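Local coordinates for SH3 domain-containing protein (Dictyostelium discoideum, PDB 4NQI) that remodels membranes through its inverse BAR (I-BAR) domain, the part described here, in osmoregulation, phagocytosis and cytokinesis, and probably binds phosphatidylinositol lipids, at residues L21-N26 against D179-E184; E37-A42 against E102-N107; D83-L88 against S211-N216. All blocks are in the same frame, centred on the assembly; numbering follows the deposited sequence.

In the fold
From the N terminus the chain runs out along helix 15-64, back along helix 72-140 and out again along helix 152-224. Contact 1 closes a loop of about 150 residues, bringing the early part of the first helix against the middle of the third. Contact 2 is nested inside that loop and ties the first helix to the second near the middle of the chain. Contact 3 joins the second and third helices, and its segments alternate along the chain with those of both other contacts. Contacts 1 and 3 lie on opposite sides of the chain's centre, their own centres about 49 Å apart. All three contacts also touch the second subunit.

Contact 1 (L21-N26 against D179-E184); sequences LKTINN and DVVLME
Thr23 packs its methyl against Val180 and Glu184. CG2 stands anti to the backbone N, and it lies 3.7 Å from Val180 CG2. Thr23 OG1, on the backbone-N side, is held by the carbonyl of Ile19 one turn earlier in the same helix, so the threonine meets the other helix mainly as an apolar group. Val180 answers with both branches: CG1 approaches Thr23 CB, while CG2 also reaches Ile24 CG1 at 3.9 Å. Beyond this apolar patch Glu184 stretches across toward Asn26, its CG anti to the backbone N (chi1 -168°) and the chain extended beyond it. Its carboxylate passes close to the Thr23 methyl, and Asn26 ND2 donates to Glu184 OE2 at 2.8 Å. The bond is fairly straight (163° at the hydrogen), and the donor comes to OE2 on the syn side, 33° out of the carboxylate plane; the amide stands almost perpendicular to the carboxylate. Asn26 ND2 also bonds to Asn70 OD1 of the second subunit, so the amide nitrogen is gripped by two oxygens at the dimer interface. Phe121 of helix 72-140 packs on both Ile24 and Val180. With 9.4 Å between the local axes, this is the packing of two helices running in roughly the same direction, the first and third of the long helical bundle of an I-BAR domain.

Contact 2 (E37-A42 against E102-N107); sequences EVIKAA and EFITPN
Ile39 reaches across to helix 102-107 with both branches of its side chain. Its CG1 is anti to the carbonyl carbon, and a bend at chi2 (-76°) turns CD1 toward the backbone of the opposite helix, 3.7 Å from Ile104 O. The same methyl lies 3.8 Å from Asn107 CB and comes obliquely near the Phe103 ring. Ile39 CG2, anti to the backbone N, meets Ile104 CG2 at 3.9 Å; the two isoleucines lie side by side, pointing opposite ways. Ile104 takes a straighter course: its chain is extended at chi2, and CD1 lies 3.6 Å from Ala42 O while CG1 touches the Ala42 methyl. The two segments belong to the first and second long helices of the I-BAR bundle, which run in opposing senses here, at 140° between their local directions, with 9.8 Å between axes. Helix 102-107 is irregular at this level, with a wider pi-type turn at 102-104 and a kink where the nitrogen of Pro106 has no bond to the preceding turn. Phe103, on the wide turn, has CG anti to the backbone N (chi1 173°) and presents the rim of its ring to helix 37-42. Ala42 CB lies in the ring plane, 3.9 Å from Phe103 CE2, and Val38 CG1 meets the same rim 4.0 Å from Phe103 CZ. Elsewhere the ring packs edge-to-face with Phe195 and meets Phe191, both from helix 152-224. Asn107 gives the contact its CB, while its ND2 donates to Gln194 OE1 and also bonds a PEG molecule, probably from the crystallisation liquor. Toward the second subunit, Ala42 packs on Leu59 and Val38 on Thr62 of that chain.

Contact 3 (D83-L88 against S211-N216); sequences DAIKDL and SKFSTN
Ala84 meets Lys212 and Phe213 at the level where the two backbones come nearest each other. Its methyl faces the rim of the Phe213 ring, near the ring plane, and also packs on Asn216. The methylene chain of Lys212 runs by the Ala84 backbone, with CD 4.1 Å from Ala84 O. Next along, Ile85 lends CG1, which lies 4.2 Å from Phe213 CE1. Asp87, one turn after Ala84, meets the far end of the lysine: its CB packs against Lys212 CE at 3.9 Å. The lysine chain bends at chi4 (-63°), and NZ stops 4.2 Å from Asp87 OD2, too far for a salt bridge, so attraction between the opposite charges is likely to be modest. Leu88 completes the segment. Its CG lies beside Lys212 CD, the two side chains passing in opposite senses. An alanine in place of Lys212 would probably leave the flanks of Asp87 and Leu88 without the methylenes that cover them and Asp87 without its nearby positive charge. Extension at chi2 (175°) carries Leu88 CD1 over one face of Phe213. There the methyl makes a CH-pi contact, 3.8 Å from the ring centroid and 27° off the normal, lying nearest Phe213 CE1. The ring is thus met over a face by one residue and at its rim by another. The segments run nearly antiparallel, as the second and third helices of the I-BAR bundle do here. Leu63 of helix 15-64 packs on Ile85, while Phe195 and Leu199 of the second subunit lie against Ile85 and Phe213 respectively, so the pair packs against both the first helix and the dimer partner.

Contact 1 (L21-N26 against D179-E184)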
loop_
_atom_site.group_PDB
_atom_site.type_symbol
_atom_site.label_atom_id
_atom_site.label_comp_id
_atom_site.label_asym_id
_atom_site.label_seq_id
_atom_site.Cartn_x
_atom_site.Cartn_y
_atom_site.Cartn_z
ATOM N N LEU B 21 25.403 -15.017 -30.645
ATOM C CA LEU B 21 24.386 -16.050 -30.799
ATOM C C LEU B 21 23.610 -16.286 -29.506
ATOM O O LEU B 21 22.392 -16.477 -29.535
ATOM C CB LEU B 21 25.033 -17.356 -31.258
ATOM N N LYS B 22 24.315 -16.277 -28.377
ATOM C CA LYS B 22 23.683 -16.498 -27.079
ATOM C C LYS B 22 22.768 -15.337 -26.688
ATOM O O LYS B 22 21.690 -15.554 -26.130
ATOM C CB LYS B 22 24.734 -16.722 -25.986
ATOM C CG LYS B 22 24.129 -17.126 -24.647
ATOM N N THR B 23 23.205 -14.113 -26.978
ATOM C CA THR B 23 22.409 -12.920 -26.689
ATOM C C THR B 23 21.176 -12.868 -27.594
ATOM O O THR B 23 20.093 -12.456 -27.165
ATOM C CB THR B 23 23.234 -11.629 -26.869
ATOM O OG1 THR B 23 24.487 -11.757 -26.184
ATOM C CG2 THR B 23 22.479 -10.426 -26.321
ATOM N N ILE B 24 21.352 -13.280 -28.848
ATOM C CA ILE B 24 20.251 -13.357 -29.805
ATOM C C ILE B 24 19.209 -14.384 -29.351
ATOM O O ILE B 24 18.007 -14.108 -29.378
ATOM C CB ILE B 24 20.758 -13.694 -31.229
ATOM C CG1 ILE B 24 21.470 -12.484 -31.843
ATOM C CG2 ILE B 24 19.609 -14.120 -32.129
ATOM C CD1 ILE B 24 22.210 -12.794 -33.136
ATOM N N ASN B 25 19.672 -15.559 -28.930
ATOM C CA ASN B 25 18.774 -16.592 -28.418
ATOM C C ASN B 25 17.986 -16.108 -27.201
ATOM O O ASN B 25 16.789 -16.369 -27.086
ATOM C CB ASN B 25 19.543 -17.875 -28.083
ATOM C CG ASN B 25 18.623 -19.039 -27.745
ATOM O OD1 ASN B 25 17.964 -19.598 -28.624
ATOM N ND2 ASN B 25 18.577 -19.412 -26.468
ATOM N N ASN B 26 18.661 -15.391 -26.305
ATOM C CA ASN B 26 18.026 -14.872 -25.097
ATOM C C ASN B 26 16.870 -13.913 -25.395
ATOM O O ASN B 26 15.809 -13.998 -24.775
ATOM C CB ASN B 26 19.062 -14.179 -24.206
ATOM C CG ASN B 26 18.577 -13.996 -22.779
ATOM O OD1 ASN B 26 17.951 -14.888 -22.208
ATOM N ND2 ASN B 26 18.860 -12.834 -22.198
ATOM N N ASP B 179 26.207 -4.424 -31.101
ATOM C CA ASP B 179 24.847 -4.091 -31.510
ATOM C C ASP B 179 23.788 -4.853 -30.719
ATOM O O ASP B 179 22.787 -4.273 -30.299
ATOM C CB ASP B 179 24.664 -4.333 -33.012
ATOM C CG ASP B 179 25.410 -3.319 -33.865
ATOM O OD1 ASP B 179 25.834 -2.277 -33.321
ATOM O OD2 ASP B 179 25.564 -3.559 -35.082
ATOM N N VAL B 180 24.020 -6.145 -30.501
ATOM C CA VAL B 180 23.039 -6.982 -29.809
ATOM C C VAL B 180 23.105 -6.858 -28.278
ATOM O O VAL B 180 22.065 -6.850 -27.615
ATOM C CB VAL B 180 23.117 -8.465 -30.260
ATOM C CG1 VAL B 180 24.411 -9.110 -29.792
ATOM C CG2 VAL B 180 21.915 -9.244 -29.760
ATOM N N VAL B 181 24.313 -6.743 -27.724
ATOM C CA VAL B 181 24.474 -6.547 -26.283
ATOM C C VAL B 181 23.813 -5.236 -25.857
ATOM O O VAL B 181 23.188 -5.155 -24.795
ATOM C CB VAL B 181 25.964 -6.566 -25.855
ATOM C CG1 VAL B 181 26.120 -6.151 -24.396
ATOM C CG2 VAL B 181 26.554 -7.946 -26.059
ATOM N N LEU B 182 23.934 -4.219 -26.705
ATOM C CA LEU B 182 23.315 -2.925 -26.443
ATOM C C LEU B 182 21.805 -2.956 -26.678
ATOM O O LEU B 182 21.066 -2.179 -26.076
ATOM C CB LEU B 182 23.973 -1.824 -27.279
ATOM C CG LEU B 182 25.433 -1.518 -26.937
ATOM C CD1 LEU B 182 25.911 -0.229 -27.597
ATOM C CD2 LEU B 182 25.627 -1.453 -25.430
HETATM N N MSE B 183 21.346 -3.851 -27.550
HETATM C CA MSE B 183 19.912 -4.058 -27.736
HETATM C C MSE B 183 19.285 -4.619 -26.461
HETATM O O MSE B 183 18.142 -4.303 -26.130
HETATM C CB MSE B 183 19.647 -5.010 -28.906
HETATM C CG MSE B 183 19.606 -4.339 -30.273
HETATM SE SE MSE B 183 19.298 -5.618 -31.712
HETATM C CE MSE B 183 17.780 -6.558 -30.937
ATOM N N GLU B 184 20.043 -5.449 -25.750
ATOM C CA GLU B 184 19.562 -6.086 -24.529
ATOM C C GLU B 184 19.552 -5.107 -23.358
ATOM O O GLU B 184 18.613 -5.099 -22.560
ATOM C CB GLU B 184 20.428 -7.302 -24.191
ATOM C CG GLU B 184 19.852 -8.208 -23.110
ATOM C CD GLU B 184 20.684 -9.460 -22.904
ATOM O OE1 GLU B 184 21.853 -9.339 -22.476
ATOM O OE2 GLU B 184 20.172 -10.568 -23.175
#

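Contact 2 (E37-A42 against E102-N107)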
loop_
_atom_site.group_PDB
_atom_site.type_symbol
_atom_site.label_atom_id
_atom_site.label_comp_id
_atom_site.label_asym_id
_atom_site.label_seq_id
_atom_site.Cartn_x
_atom_site.Cartn_y
_atom_site.Cartn_z
ATOM N N GLU B 37 5.373 -12.802 -18.131
ATOM C CA GLU B 37 4.909 -13.280 -16.831
ATOM C C GLU B 37 4.871 -12.138 -15.820
ATOM O O GLU B 37 3.947 -12.049 -15.011
ATOM C CB GLU B 37 5.807 -14.405 -16.315
ATOM C CG GLU B 37 5.674 -15.709 -17.080
ATOM C CD GLU B 37 4.276 -16.292 -17.008
ATOM O OE1 GLU B 37 3.787 -16.542 -15.887
ATOM O OE2 GLU B 37 3.665 -16.500 -18.078
ATOM N N VAL B 38 5.882 -11.270 -15.872
ATOM C CA VAL B 38 5.939 -10.083 -15.019
ATOM C C VAL B 38 4.734 -9.170 -15.270
ATOM O O VAL B 38 4.160 -8.611 -14.332
ATOM C CB VAL B 38 7.251 -9.296 -15.241
ATOM C CG1 VAL B 38 7.253 -8.002 -14.441
ATOM C CG2 VAL B 38 8.460 -10.151 -14.872
ATOM N N ILE B 39 4.352 -9.036 -16.540
ATOM C CA ILE B 39 3.191 -8.238 -16.929
ATOM C C ILE B 39 1.901 -8.819 -16.342
ATOM O O ILE B 39 1.127 -8.101 -15.703
ATOM C CB ILE B 39 3.052 -8.148 -18.468
ATOM C CG1 ILE B 39 4.306 -7.530 -19.098
ATOM C CG2 ILE B 39 1.814 -7.351 -18.850
ATOM C CD1 ILE B 39 4.416 -6.024 -18.927
ATOM N N LYS B 40 1.676 -10.114 -16.566
ATOM C CA LYS B 40 0.519 -10.816 -16.010
ATOM C C LYS B 40 0.465 -10.662 -14.497
ATOM O O LYS B 40 -0.586 -10.371 -13.924
ATOM C CB LYS B 40 0.580 -12.308 -16.345
ATOM C CG LYS B 40 0.405 -12.654 -17.817
ATOM C CD LYS B 40 0.572 -14.155 -18.024
ATOM N N ALA B 41 1.611 -10.871 -13.857
ATOM C CA ALA B 41 1.716 -10.740 -12.409
ATOM C C ALA B 41 1.412 -9.311 -11.957
ATOM O O ALA B 41 0.696 -9.101 -10.975
ATOM C CB ALA B 41 3.092 -11.165 -11.946
ATOM N N ALA B 42 1.955 -8.334 -12.678
ATOM C CA ALA B 42 1.716 -6.927 -12.363
ATOM C C ALA B 42 0.256 -6.541 -12.588
ATOM O O ALA B 42 -0.296 -5.726 -11.847
ATOM C CB ALA B 42 2.638 -6.030 -13.175
ATOM N N GLU B 102 1.436 3.239 -17.147
ATOM C CA GLU B 102 2.837 3.614 -17.338
ATOM C C GLU B 102 3.787 2.419 -17.442
ATOM O O GLU B 102 4.905 2.561 -17.940
ATOM C CB GLU B 102 3.305 4.549 -16.219
ATOM C CG GLU B 102 2.422 5.774 -15.998
ATOM C CD GLU B 102 2.694 6.881 -16.996
ATOM O OE1 GLU B 102 3.578 6.702 -17.862
ATOM O OE2 GLU B 102 2.028 7.934 -16.912
ATOM N N PHE B 103 3.354 1.250 -16.969
ATOM C CA PHE B 103 4.174 0.040 -17.081
ATOM C C PHE B 103 3.538 -1.081 -17.906
ATOM O O PHE B 103 4.058 -1.454 -18.958
ATOM C CB PHE B 103 4.560 -0.508 -15.704
ATOM C CG PHE B 103 5.250 -1.843 -15.764
ATOM C CD1 PHE B 103 6.496 -1.965 -16.362
ATOM C CD2 PHE B 103 4.653 -2.977 -15.234
ATOM C CE1 PHE B 103 7.136 -3.193 -16.428
ATOM C CE2 PHE B 103 5.289 -4.206 -15.294
ATOM C CZ PHE B 103 6.532 -4.312 -15.893
ATOM N N ILE B 104 2.425 -1.618 -17.410
ATOM C CA ILE B 104 1.787 -2.804 -17.990
ATOM C C ILE B 104 1.510 -2.697 -19.493
ATOM O O ILE B 104 2.020 -3.497 -20.279
ATOM C CB ILE B 104 0.489 -3.168 -17.233
ATOM C CG1 ILE B 104 0.829 -3.698 -15.838
ATOM C CG2 ILE B 104 -0.321 -4.198 -18.008
ATOM C CD1 ILE B 104 -0.354 -3.737 -14.894
ATOM N N THR B 105 0.710 -1.710 -19.886
ATOM C CA THR B 105 0.386 -1.508 -21.301
ATOM C C THR B 105 1.596 -1.108 -22.173
ATOM O O THR B 105 1.785 -1.672 -23.252
ATOM C CB THR B 105 -0.794 -0.515 -21.494
ATOM O OG1 THR B 105 -1.870 -0.864 -20.613
ATOM C CG2 THR B 105 -1.289 -0.542 -22.929
ATOM N N PRO B 106 2.420 -0.139 -21.719
ATOM C CA PRO B 106 3.571 0.218 -22.562
ATOM C C PRO B 106 4.639 -0.874 -22.687
ATOM O O PRO B 106 5.288 -0.945 -23.731
ATOM C CB PRO B 106 4.162 1.440 -21.852
ATOM C CG PRO B 106 3.040 1.994 -21.054
ATOM C CD PRO B 106 2.259 0.806 -20.600
ATOM N N ASN B 107 4.833 -1.698 -21.659
ATOM C CA ASN B 107 5.848 -2.750 -21.741
ATOM C C ASN B 107 5.345 -3.977 -22.498
ATOM O O ASN B 107 6.130 -4.700 -23.114
ATOM C CB ASN B 107 6.363 -3.143 -20.354
ATOM C CG ASN B 107 7.762 -3.738 -20.397
ATOM O OD1 ASN B 107 7.946 -4.943 -20.214
ATOM N ND2 ASN B 107 8.757 -2.889 -20.646
#

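Contact 3 (D83-L88 against S211-N216)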
loop_
_atom_site.group_PDB
_atom_site.type_symbol
_atom_site.label_atom_id
_atom_site.label_comp_id
_atom_site.label_asym_id
_atom_site.label_seq_id
_atom_site.Cartn_x
_atom_site.Cartn_y
_atom_site.Cartn_z
ATOM N N ASP B 83 -12.225 10.949 6.417
ATOM C CA ASP B 83 -11.713 11.748 5.304
ATOM C C ASP B 83 -10.289 11.350 4.917
ATOM O O ASP B 83 -9.938 11.333 3.736
ATOM C CB ASP B 83 -11.755 13.240 5.646
ATOM C CG ASP B 83 -13.166 13.801 5.648
ATOM O OD1 ASP B 83 -14.087 13.107 5.169
ATOM O OD2 ASP B 83 -13.348 14.944 6.121
ATOM N N ALA B 84 -9.474 11.039 5.921
ATOM C CA ALA B 84 -8.082 10.661 5.689
ATOM C C ALA B 84 -7.996 9.333 4.941
ATOM O O ALA B 84 -7.276 9.218 3.947
ATOM C CB ALA B 84 -7.331 10.583 7.007
ATOM N N ILE B 85 -8.739 8.337 5.418
ATOM C CA ILE B 85 -8.767 7.022 4.783
ATOM C C ILE B 85 -9.331 7.106 3.363
ATOM O O ILE B 85 -8.815 6.461 2.448
ATOM C CB ILE B 85 -9.555 5.992 5.634
ATOM C CG1 ILE B 85 -8.819 5.722 6.951
ATOM C CG2 ILE B 85 -9.750 4.690 4.873
ATOM C CD1 ILE B 85 -9.435 4.618 7.794
ATOM N N LYS B 86 -10.372 7.911 3.174
ATOM C CA LYS B 86 -10.948 8.097 1.843
ATOM C C LYS B 86 -9.920 8.679 0.872
ATOM O O LYS B 86 -9.691 8.126 -0.210
ATOM C CB LYS B 86 -12.181 8.999 1.903
ATOM C CG LYS B 86 -12.841 9.205 0.544
ATOM N N ASP B 87 -9.294 9.784 1.267
ATOM C CA ASP B 87 -8.297 10.438 0.426
ATOM C C ASP B 87 -7.127 9.517 0.082
ATOM O O ASP B 87 -6.667 9.497 -1.057
ATOM C CB ASP B 87 -7.804 11.725 1.088
ATOM C CG ASP B 87 -8.845 12.828 1.057
ATOM O OD1 ASP B 87 -9.779 12.740 0.228
ATOM O OD2 ASP B 87 -8.726 13.786 1.851
ATOM N N LEU B 88 -6.652 8.753 1.062
ATOM C CA LEU B 88 -5.548 7.823 0.835
ATOM C C LEU B 88 -5.936 6.653 -0.076
ATOM O O LEU B 88 -5.141 6.228 -0.917
ATOM C CB LEU B 88 -4.997 7.306 2.167
ATOM C CG LEU B 88 -4.252 8.333 3.023
ATOM C CD1 LEU B 88 -3.852 7.742 4.363
ATOM C CD2 LEU B 88 -3.022 8.849 2.294
ATOM N N SER B 211 2.153 11.541 6.541
ATOM C CA SER B 211 1.715 12.901 6.847
ATOM C C SER B 211 0.298 12.936 7.422
ATOM O O SER B 211 0.042 13.626 8.409
ATOM C CB SER B 211 1.788 13.774 5.593
ATOM O OG SER B 211 1.361 15.097 5.866
ATOM N N LYS B 212 -0.615 12.186 6.808
ATOM C CA LYS B 212 -2.018 12.189 7.224
ATOM C C LYS B 212 -2.266 11.451 8.540
ATOM O O LYS B 212 -2.853 12.011 9.465
ATOM C CB LYS B 212 -2.916 11.615 6.124
ATOM C CG LYS B 212 -3.225 12.587 4.994
ATOM C CD LYS B 212 -4.542 12.238 4.306
ATOM C CE LYS B 212 -4.846 13.204 3.164
ATOM N NZ LYS B 212 -5.027 14.610 3.626
ATOM N N PHE B 213 -1.823 10.198 8.615
ATOM C CA PHE B 213 -2.096 9.353 9.780
ATOM C C PHE B 213 -1.458 9.862 11.075
ATOM O O PHE B 213 -1.932 9.549 12.166
ATOM C CB PHE B 213 -1.698 7.895 9.502
ATOM C CG PHE B 213 -2.714 7.133 8.689
ATOM C CD1 PHE B 213 -3.928 7.717 8.348
ATOM C CD2 PHE B 213 -2.464 5.831 8.279
ATOM C CE1 PHE B 213 -4.869 7.019 7.609
ATOM C CE2 PHE B 213 -3.402 5.128 7.536
ATOM C CZ PHE B 213 -4.605 5.725 7.202
ATOM N N SER B 214 -0.394 10.652 10.955
ATOM C CA SER B 214 0.229 11.271 12.124
ATOM C C SER B 214 -0.682 12.332 12.734
ATOM O O SER B 214 -0.764 12.461 13.958
ATOM C CB SER B 214 1.580 11.887 11.758
ATOM O OG SER B 214 2.520 10.885 11.420
ATOM N N THR B 215 -1.362 13.089 11.877
ATOM C CA THR B 215 -2.311 14.102 12.333
ATOM C C THR B 215 -3.497 13.460 13.065
ATOM O O THR B 215 -3.954 13.976 14.089
ATOM C CB THR B 215 -2.818 14.972 11.164
ATOM O OG1 THR B 215 -1.699 15.497 10.436
ATOM C CG2 THR B 215 -3.656 16.126 11.679
ATOM N N ASN B 216 -3.990 12.337 12.540
ATOM C CA ASN B 216 -5.070 11.596 13.188
ATOM C C ASN B 216 -4.634 11.048 14.544
ATOM O O ASN B 216 -5.362 11.165 15.530
ATOM C CB ASN B 216 -5.553 10.446 12.302
ATOM C CG ASN B 216 -6.078 10.919 10.962
ATOM O OD1 ASN B 216 -5.452 10.699 9.926
ATOM N ND2 ASN B 216 -7.245 11.557 10.974
#